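PDB 1O5Z: folylpolyglutamate synthase/dihydrofolate synthase from Thermotoga maritima, which probably catalyses the ATP- and magnesium-dependent ligation of L-glutamate to 7,8-dihydropteroate and to tetrahydrofolylpolyglutamates. Local coordinates for residues V81-S86 with R95-E100; T54-G59 with A164-F169; V75-R80 with L288-K293. One frame throughout, in Å; residues are numbered along the deposited sequence.

How the contacts relate
Contacts 1 and 2 lie in the buried part of the Mur ligase middle domain and share its eight-stranded mixed sheet; contact 3 is a surface contact at the end of helix 63-77. Contact 1 pairs neighbouring strands and adds a charged and aromatic cluster to the backbone ladder. Contact 2 sets side chains of a sheet strand against a loop, through one histidine bond and valine packing. Contact 3 joins a helix end to the start of another helix, through side-chain bonds to backbone groups and to a capping serine. Y84 of contact 1 touches T165 of contact 2, while V75 of contact 3 packs on V81 and N99 of contact 1.

Contact 1 (V81-S86 with R95-E100); sequences VGSYYS and RIRLNE
S83 and Y85 converge on one carboxylate oxygen of E100. S83 OG donates to E100 OE2 at 2.7 Å and Y85 OH at 2.6 Å, the two hydroxyls arriving from opposite faces of the carboxylate plane. OE2 lies at the edge of the Y85 ring. R97 completes this dense side. R97 CG is anti to the carbonyl carbon (chi1 -44°) and the chain is extended from CG to NE; its side chain crosses Y85 at about a right angle, with the guanidinium over one ring face, planes 29° apart, and R97 NE 3.4 Å from Y85 CE1. This cation-pi stack is off-centre, toward the ring rim. R97 NH1 turns to the syn lone pair of E100 OE1 at 2.9 Å, forming a salt bridge, while R97 NE bonds E94 O.

Strands 81-84 and 96-98 form an antiparallel beta hairpin, their directions 165° apart, at one side of the mixed sheet of this Mur ligase middle domain; strand 81-84 pairs on its other side, in parallel, with strand 151-155. S83 and R97 are the hydrogen-bonded pair, exchanging both backbone bonds.

On the other face the side chains of Y84 and I96 meet more loosely: Y84 CD1 comes no nearer to I96 CG1 than 4.1 Å, at the ring edge, and the Y84 hydroxyl turns away to T137. Helix 132-146 packs on both, V136 and A140 on Y84 and Y143 on I96, whereas L98 is partly exposed. At the open end of the hairpin, away from the connecting loop, where N99 is partly exposed, V81 N donates to N99 OD1 at 2.8 Å, nearly straight, and N99 N returns a bond to V81 O. A water beside them donates to V81 O and S83 OG and accepts from E100 N.

Contact 2 (T54-G59 with A164-F169); sequences TIHIGG and ATNVVF
T165 OG1 is gripped twice: H56 NE2 donates to it at 2.8 Å, the oxygen lying 16° out of the imidazole plane, and D163 holds it by a second hydrogen bond. The geometry is consistent with a hydrogen on H56 NE2. N166 OD1 meets the same ring at its edge, 3.5 Å from H56 CE1, while its own hydrogen bond goes to K202. V168 covers a face of the imidazole, its CG2 lying 4.1 Å from the ring centroid in a CH-pi contact. H56 points from its strand toward this loop, and its CG is anti to the backbone N (chi1 -160°). T54 CG2 presses on V168 CB at 3.4 Å, tighter than usual; T54 OG1 is buried here without a partner in the model. A water links T54 N to F169 O.

Strand 53-58 leads into the P-loop of this P-loop NTPase-type domain, which begins at G59. It lies between parallel strands 151-155 and 173-175, and the loop of residues 164-169 belongs to the connection between those two, spanning strand 53-58, with helix 132-146 reaching V168 through F141.

Contact 3 (V75-R80 with L288-K293); sequences VSQGYR and LPLSEK
Q77 extends its CG anti to the backbone N (chi1 -176°), and the chain then bends at chi2 (56°), putting CD on the side of S291; the amide oxygen OE1 faces that residue. Y79 has its CG anti to the carbonyl carbon (chi1 -65°), and its ring reaches toward P289. Q77 OE1 accepts two bonds from one residue: S291 OG, in the amide plane, at a short 2.5 Å, and S291 N at 2.7 Å, which stands well above that plane.

The two segments meet where one helix ends and another begins. Helix 63-77, whose first turn completes the P-loop of the Mur ligase middle domain, closes in a Schellman motif, with G78 at positive phi and G78 N bonded to V75 O at 3.0 Å. S291 is the N-cap of helix 292-301, its OG also bonded to A294 N. The serine hydroxyl therefore both caps the new helix and donates to the side chain of the old one.

Beside this pair, Y79 OH donates to P289 O at 2.7 Å, in the carbonyl plane and on a lone pair, and the acceptor lies in the plane of the tyrosine ring. The proline crosses the tyrosine at about a right angle. L290 CD1 approaches the ring edge, 4.2 Å from Y79 CE1, and also rests against Q77 CG. From helix 63-77, L74 packs on Y79, L288 and L290 alike.

Contact 1 (V81-S86 with R95-E100)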
# COMPACT_ATOMS: atom_id res chain seq x y z
N VAL A 81 2.94 1.58 -18.04
CA VAL A 81 2.06 1.69 -16.90
C VAL A 81 2.52 2.76 -15.92
O VAL A 81 3.64 2.73 -15.46
CB VAL A 81 1.98 0.32 -16.16
CG1 VAL A 81 1.08 0.35 -14.92
CG2 VAL A 81 1.50 -0.74 -17.12
N GLY A 82 1.63 3.69 -15.57
CA GLY A 82 1.84 4.54 -14.41
C GLY A 82 1.10 3.90 -13.25
O GLY A 82 0.05 3.32 -13.41
N SER A 83 1.67 3.94 -12.06
CA SER A 83 1.01 3.41 -10.90
C SER A 83 1.22 4.39 -9.75
O SER A 83 2.25 5.04 -9.61
CB SER A 83 1.51 1.98 -10.56
OG SER A 83 2.91 1.93 -10.41
N TYR A 84 0.15 4.51 -8.97
CA TYR A 84 -0.01 5.55 -7.94
C TYR A 84 -0.37 4.92 -6.60
O TYR A 84 -1.38 4.26 -6.51
CB TYR A 84 -1.07 6.57 -8.36
CG TYR A 84 -1.14 7.68 -7.40
CD1 TYR A 84 -0.01 8.41 -7.07
CD2 TYR A 84 -2.31 7.99 -6.75
CE1 TYR A 84 -0.06 9.44 -6.15
CE2 TYR A 84 -2.37 9.01 -5.82
CZ TYR A 84 -1.25 9.73 -5.52
OH TYR A 84 -1.33 10.74 -4.57
N TYR A 85 0.51 5.11 -5.61
CA TYR A 85 0.31 4.55 -4.29
C TYR A 85 0.35 5.61 -3.21
O TYR A 85 0.81 6.72 -3.43
CB TYR A 85 1.35 3.49 -3.97
CG TYR A 85 1.50 2.41 -5.03
CD1 TYR A 85 2.25 2.63 -6.18
CD2 TYR A 85 0.90 1.16 -4.88
CE1 TYR A 85 2.41 1.62 -7.12
CE2 TYR A 85 1.05 0.16 -5.84
CZ TYR A 85 1.80 0.40 -6.95
OH TYR A 85 1.94 -0.58 -7.90
N SER A 86 -0.14 5.22 -2.05
CA SER A 86 -0.08 6.01 -0.80
C SER A 86 -0.25 5.05 0.36
O SER A 86 -0.98 4.08 0.22
CB SER A 86 -1.17 7.07 -0.69
OG SER A 86 -2.46 6.50 -0.93
N ARG A 95 5.43 6.42 -4.30
CA ARG A 95 4.05 6.81 -4.56
C ARG A 95 3.75 6.89 -6.03
O ARG A 95 2.63 6.75 -6.40
CB ARG A 95 3.73 8.17 -3.90
CG ARG A 95 3.73 8.18 -2.40
CD ARG A 95 3.75 9.53 -1.81
NE ARG A 95 3.77 9.46 -0.36
CZ ARG A 95 2.70 9.54 0.43
NH1 ARG A 95 2.87 9.45 1.75
NH2 ARG A 95 1.47 9.76 -0.06
N ILE A 96 4.77 7.15 -6.85
CA ILE A 96 4.59 7.39 -8.30
C ILE A 96 5.63 6.60 -9.10
O ILE A 96 6.81 6.76 -8.91
CB ILE A 96 4.74 8.88 -8.61
CG1 ILE A 96 3.83 9.71 -7.69
CG2 ILE A 96 4.39 9.16 -10.03
CD1 ILE A 96 4.01 11.19 -7.87
N ARG A 97 5.14 5.75 -9.99
CA ARG A 97 5.97 4.81 -10.69
C ARG A 97 5.62 4.77 -12.15
O ARG A 97 4.50 5.05 -12.54
CB ARG A 97 5.81 3.43 -10.08
CG ARG A 97 5.83 3.46 -8.64
CD ARG A 97 5.97 2.10 -8.02
NE ARG A 97 5.74 2.19 -6.59
CZ ARG A 97 5.61 1.17 -5.78
NH1 ARG A 97 5.71 -0.08 -6.24
NH2 ARG A 97 5.42 1.40 -4.49
N LEU A 98 6.65 4.49 -12.93
CA LEU A 98 6.56 4.22 -14.35
C LEU A 98 7.15 2.82 -14.53
O LEU A 98 8.33 2.57 -14.21
CB LEU A 98 7.38 5.22 -15.15
CG LEU A 98 7.43 5.08 -16.67
CD1 LEU A 98 6.05 5.18 -17.30
CD2 LEU A 98 8.36 6.17 -17.18
N ASN A 99 6.29 1.91 -14.97
CA ASN A 99 6.66 0.56 -15.20
C ASN A 99 7.26 0.03 -13.92
O ASN A 99 8.21 -0.72 -13.93
CB ASN A 99 7.59 0.48 -16.40
CG ASN A 99 6.89 0.95 -17.70
OD1 ASN A 99 5.68 0.85 -17.79
ND2 ASN A 99 7.66 1.41 -18.69
N GLU A 100 6.67 0.45 -12.81
CA GLU A 100 7.03 -0.00 -11.48
C GLU A 100 8.43 0.42 -11.02
O GLU A 100 8.97 -0.12 -10.08
CB GLU A 100 6.74 -1.50 -11.37
CG GLU A 100 5.24 -1.78 -11.14
CD GLU A 100 4.75 -1.21 -9.84
OE1 GLU A 100 5.47 -1.35 -8.81
OE2 GLU A 100 3.65 -0.65 -9.83
O HOH W 1 4.02 1.59 -12.90
O HOH W 2 0.51 9.37 -2.75

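Contact 2 (T54-G59 with A164-F169)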
# COMPACT_ATOMS: atom_id res chain seq x y z
N THR A 54 -7.36 3.96 -17.24
CA THR A 54 -7.16 4.04 -15.83
C THR A 54 -7.80 2.83 -15.17
O THR A 54 -8.78 2.27 -15.71
CB THR A 54 -7.72 5.41 -15.42
OG1 THR A 54 -6.65 6.26 -14.94
CG2 THR A 54 -8.69 5.36 -14.38
N ILE A 55 -7.19 2.36 -14.08
CA ILE A 55 -7.80 1.31 -13.23
C ILE A 55 -7.75 1.82 -11.82
O ILE A 55 -6.77 2.40 -11.41
CB ILE A 55 -7.07 -0.03 -13.36
CG1 ILE A 55 -7.24 -0.55 -14.77
CG2 ILE A 55 -7.61 -1.07 -12.35
CD1 ILE A 55 -6.27 -1.70 -15.08
N HIS A 56 -8.86 1.65 -11.11
CA HIS A 56 -9.05 2.36 -9.86
C HIS A 56 -9.31 1.38 -8.75
O HIS A 56 -10.26 0.63 -8.84
CB HIS A 56 -10.22 3.34 -9.97
CG HIS A 56 -10.19 4.40 -8.93
ND1 HIS A 56 -11.28 5.20 -8.65
CD2 HIS A 56 -9.20 4.81 -8.11
CE1 HIS A 56 -10.95 6.05 -7.69
NE2 HIS A 56 -9.70 5.82 -7.33
N ILE A 57 -8.45 1.40 -7.72
CA ILE A 57 -8.47 0.39 -6.66
C ILE A 57 -8.57 0.95 -5.25
O ILE A 57 -7.64 1.56 -4.75
CB ILE A 57 -7.23 -0.56 -6.77
CG1 ILE A 57 -7.24 -1.26 -8.15
CG2 ILE A 57 -7.28 -1.65 -5.69
CD1 ILE A 57 -6.01 -1.35 -8.70
N GLY A 58 -9.70 0.66 -4.60
CA GLY A 58 -9.91 1.01 -3.21
C GLY A 58 -10.17 -0.18 -2.32
O GLY A 58 -10.05 -1.33 -2.71
N GLY A 59 -10.52 0.10 -1.09
CA GLY A 59 -10.77 -0.93 -0.13
C GLY A 59 -9.99 -0.65 1.13
O GLY A 59 -8.96 -0.02 1.10
N ALA A 164 -8.97 12.13 -3.90
CA ALA A 164 -8.38 12.84 -5.00
C ALA A 164 -8.27 12.02 -6.27
O ALA A 164 -8.37 12.57 -7.36
CB ALA A 164 -7.00 13.37 -4.60
N THR A 165 -8.05 10.72 -6.16
CA THR A 165 -7.98 9.84 -7.31
C THR A 165 -9.30 9.64 -8.03
O THR A 165 -9.33 9.08 -9.14
CB THR A 165 -7.46 8.40 -6.92
OG1 THR A 165 -8.33 7.82 -5.94
CG2 THR A 165 -6.08 8.41 -6.25
N ASN A 166 -10.41 9.99 -7.38
CA ASN A 166 -11.75 9.64 -7.89
C ASN A 166 -12.27 10.57 -9.01
O ASN A 166 -13.46 10.57 -9.34
CB ASN A 166 -12.75 9.63 -6.73
CG ASN A 166 -13.98 8.88 -7.07
OD1 ASN A 166 -13.92 7.85 -7.78
ND2 ASN A 166 -15.14 9.40 -6.63
N VAL A 167 -11.37 11.36 -9.57
CA VAL A 167 -11.64 12.17 -10.73
C VAL A 167 -11.60 11.34 -12.02
O VAL A 167 -11.92 11.84 -13.09
CB VAL A 167 -10.67 13.35 -10.80
CG1 VAL A 167 -10.90 14.25 -9.59
CG2 VAL A 167 -9.23 12.92 -10.85
N VAL A 168 -11.17 10.08 -11.91
CA VAL A 168 -10.99 9.24 -13.09
C VAL A 168 -12.29 8.59 -13.50
O VAL A 168 -13.23 8.52 -12.71
CB VAL A 168 -9.94 8.10 -12.88
CG1 VAL A 168 -8.61 8.67 -12.47
CG2 VAL A 168 -10.41 7.04 -11.86
N PHE A 169 -12.33 8.16 -14.76
CA PHE A 169 -13.30 7.19 -15.27
C PHE A 169 -12.54 5.94 -15.78
O PHE A 169 -11.98 5.93 -16.87
CB PHE A 169 -14.10 7.82 -16.38
CG PHE A 169 -15.51 7.48 -16.33
CD1 PHE A 169 -16.39 8.28 -15.59
CD2 PHE A 169 -15.99 6.33 -16.99
CE1 PHE A 169 -17.74 7.97 -15.52
CE2 PHE A 169 -17.36 5.99 -16.96
CZ PHE A 169 -18.25 6.81 -16.22
O HOH W 3 -10.12 4.34 -18.34

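Contact 3 (V75-R80 with L288-K293)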
# COMPACT_ATOMS: atom_id res chain seq x y z
N VAL A 75 2.64 -4.36 -16.65
CA VAL A 75 4.05 -4.07 -17.00
C VAL A 75 4.71 -5.29 -17.68
O VAL A 75 5.37 -5.13 -18.68
CB VAL A 75 4.87 -3.60 -15.80
CG1 VAL A 75 6.41 -3.67 -16.08
CG2 VAL A 75 4.45 -2.18 -15.45
N SER A 76 4.49 -6.50 -17.16
CA SER A 76 4.99 -7.72 -17.81
C SER A 76 4.40 -7.88 -19.17
O SER A 76 5.08 -8.40 -20.03
CB SER A 76 4.70 -9.01 -17.05
OG SER A 76 5.03 -8.86 -15.71
N GLN A 77 3.13 -7.48 -19.38
CA GLN A 77 2.48 -7.66 -20.68
C GLN A 77 3.03 -6.68 -21.68
O GLN A 77 2.82 -6.82 -22.89
CB GLN A 77 0.97 -7.54 -20.57
CG GLN A 77 0.24 -7.81 -21.86
CD GLN A 77 0.56 -9.18 -22.45
OE1 GLN A 77 0.57 -10.17 -21.72
NE2 GLN A 77 0.77 -9.24 -23.76
N GLY A 78 3.79 -5.73 -21.17
CA GLY A 78 4.47 -4.77 -22.02
C GLY A 78 3.71 -3.47 -22.17
O GLY A 78 4.09 -2.66 -23.01
N TYR A 79 2.65 -3.26 -21.42
CA TYR A 79 2.05 -1.92 -21.36
C TYR A 79 2.97 -0.90 -20.67
O TYR A 79 3.71 -1.23 -19.72
CB TYR A 79 0.68 -1.92 -20.61
CG TYR A 79 -0.42 -2.70 -21.29
CD1 TYR A 79 -0.68 -3.99 -20.91
CD2 TYR A 79 -1.19 -2.15 -22.32
CE1 TYR A 79 -1.68 -4.73 -21.49
CE2 TYR A 79 -2.19 -2.91 -22.95
CZ TYR A 79 -2.41 -4.21 -22.50
OH TYR A 79 -3.38 -5.04 -23.02
N ARG A 80 2.88 0.35 -21.11
CA ARG A 80 3.51 1.42 -20.39
C ARG A 80 2.54 1.83 -19.29
O ARG A 80 1.46 2.39 -19.58
CB ARG A 80 3.82 2.58 -21.32
CG ARG A 80 4.70 3.65 -20.72
CD ARG A 80 5.26 4.64 -21.73
NE ARG A 80 6.70 4.64 -21.55
CZ ARG A 80 7.46 5.67 -21.21
NH1 ARG A 80 6.99 6.88 -21.08
NH2 ARG A 80 8.74 5.47 -21.03
N LEU A 288 -8.73 -5.84 -21.15
CA LEU A 288 -7.43 -5.67 -21.76
C LEU A 288 -6.83 -6.99 -22.16
O LEU A 288 -6.97 -7.96 -21.47
CB LEU A 288 -6.49 -4.96 -20.82
CG LEU A 288 -6.84 -3.52 -20.50
CD1 LEU A 288 -6.09 -3.02 -19.22
CD2 LEU A 288 -6.61 -2.62 -21.69
N PRO A 289 -6.17 -7.06 -23.30
CA PRO A 289 -5.49 -8.27 -23.65
C PRO A 289 -4.28 -8.55 -22.73
O PRO A 289 -3.44 -7.67 -22.44
CB PRO A 289 -5.08 -8.01 -25.10
CG PRO A 289 -5.02 -6.57 -25.21
CD PRO A 289 -6.08 -6.04 -24.36
N LEU A 290 -4.21 -9.80 -22.28
CA LEU A 290 -3.22 -10.22 -21.31
C LEU A 290 -2.81 -11.64 -21.57
O LEU A 290 -3.68 -12.45 -21.86
CB LEU A 290 -3.83 -10.22 -19.91
CG LEU A 290 -3.02 -9.49 -18.88
CD1 LEU A 290 -3.04 -7.99 -19.26
CD2 LEU A 290 -3.69 -9.73 -17.56
N SER A 291 -1.52 -11.93 -21.41
CA SER A 291 -1.03 -13.27 -21.58
C SER A 291 -1.00 -13.88 -20.22
O SER A 291 -0.86 -13.18 -19.23
CB SER A 291 0.38 -13.30 -22.22
OG SER A 291 1.35 -12.58 -21.47
N GLU A 292 -1.10 -15.20 -20.19
CA GLU A 292 -0.87 -15.97 -18.99
C GLU A 292 0.56 -15.81 -18.50
O GLU A 292 0.80 -15.79 -17.30
CB GLU A 292 -1.16 -17.46 -19.26
CG GLU A 292 -1.03 -18.29 -18.01
CD GLU A 292 -1.36 -19.74 -18.24
OE1 GLU A 292 -2.19 -20.00 -19.12
OE2 GLU A 292 -0.80 -20.61 -17.55
N LYS A 293 1.51 -15.67 -19.42
CA LYS A 293 2.89 -15.40 -19.03
C LYS A 293 3.03 -14.15 -18.15
O LYS A 293 3.72 -14.20 -17.14
CB LYS A 293 3.79 -15.26 -20.26
CG LYS A 293 5.29 -15.08 -19.95
CD LYS A 293 6.11 -14.76 -21.20
CE LYS A 293 7.61 -15.14 -21.03
NZ LYS A 293 8.44 -13.97 -20.53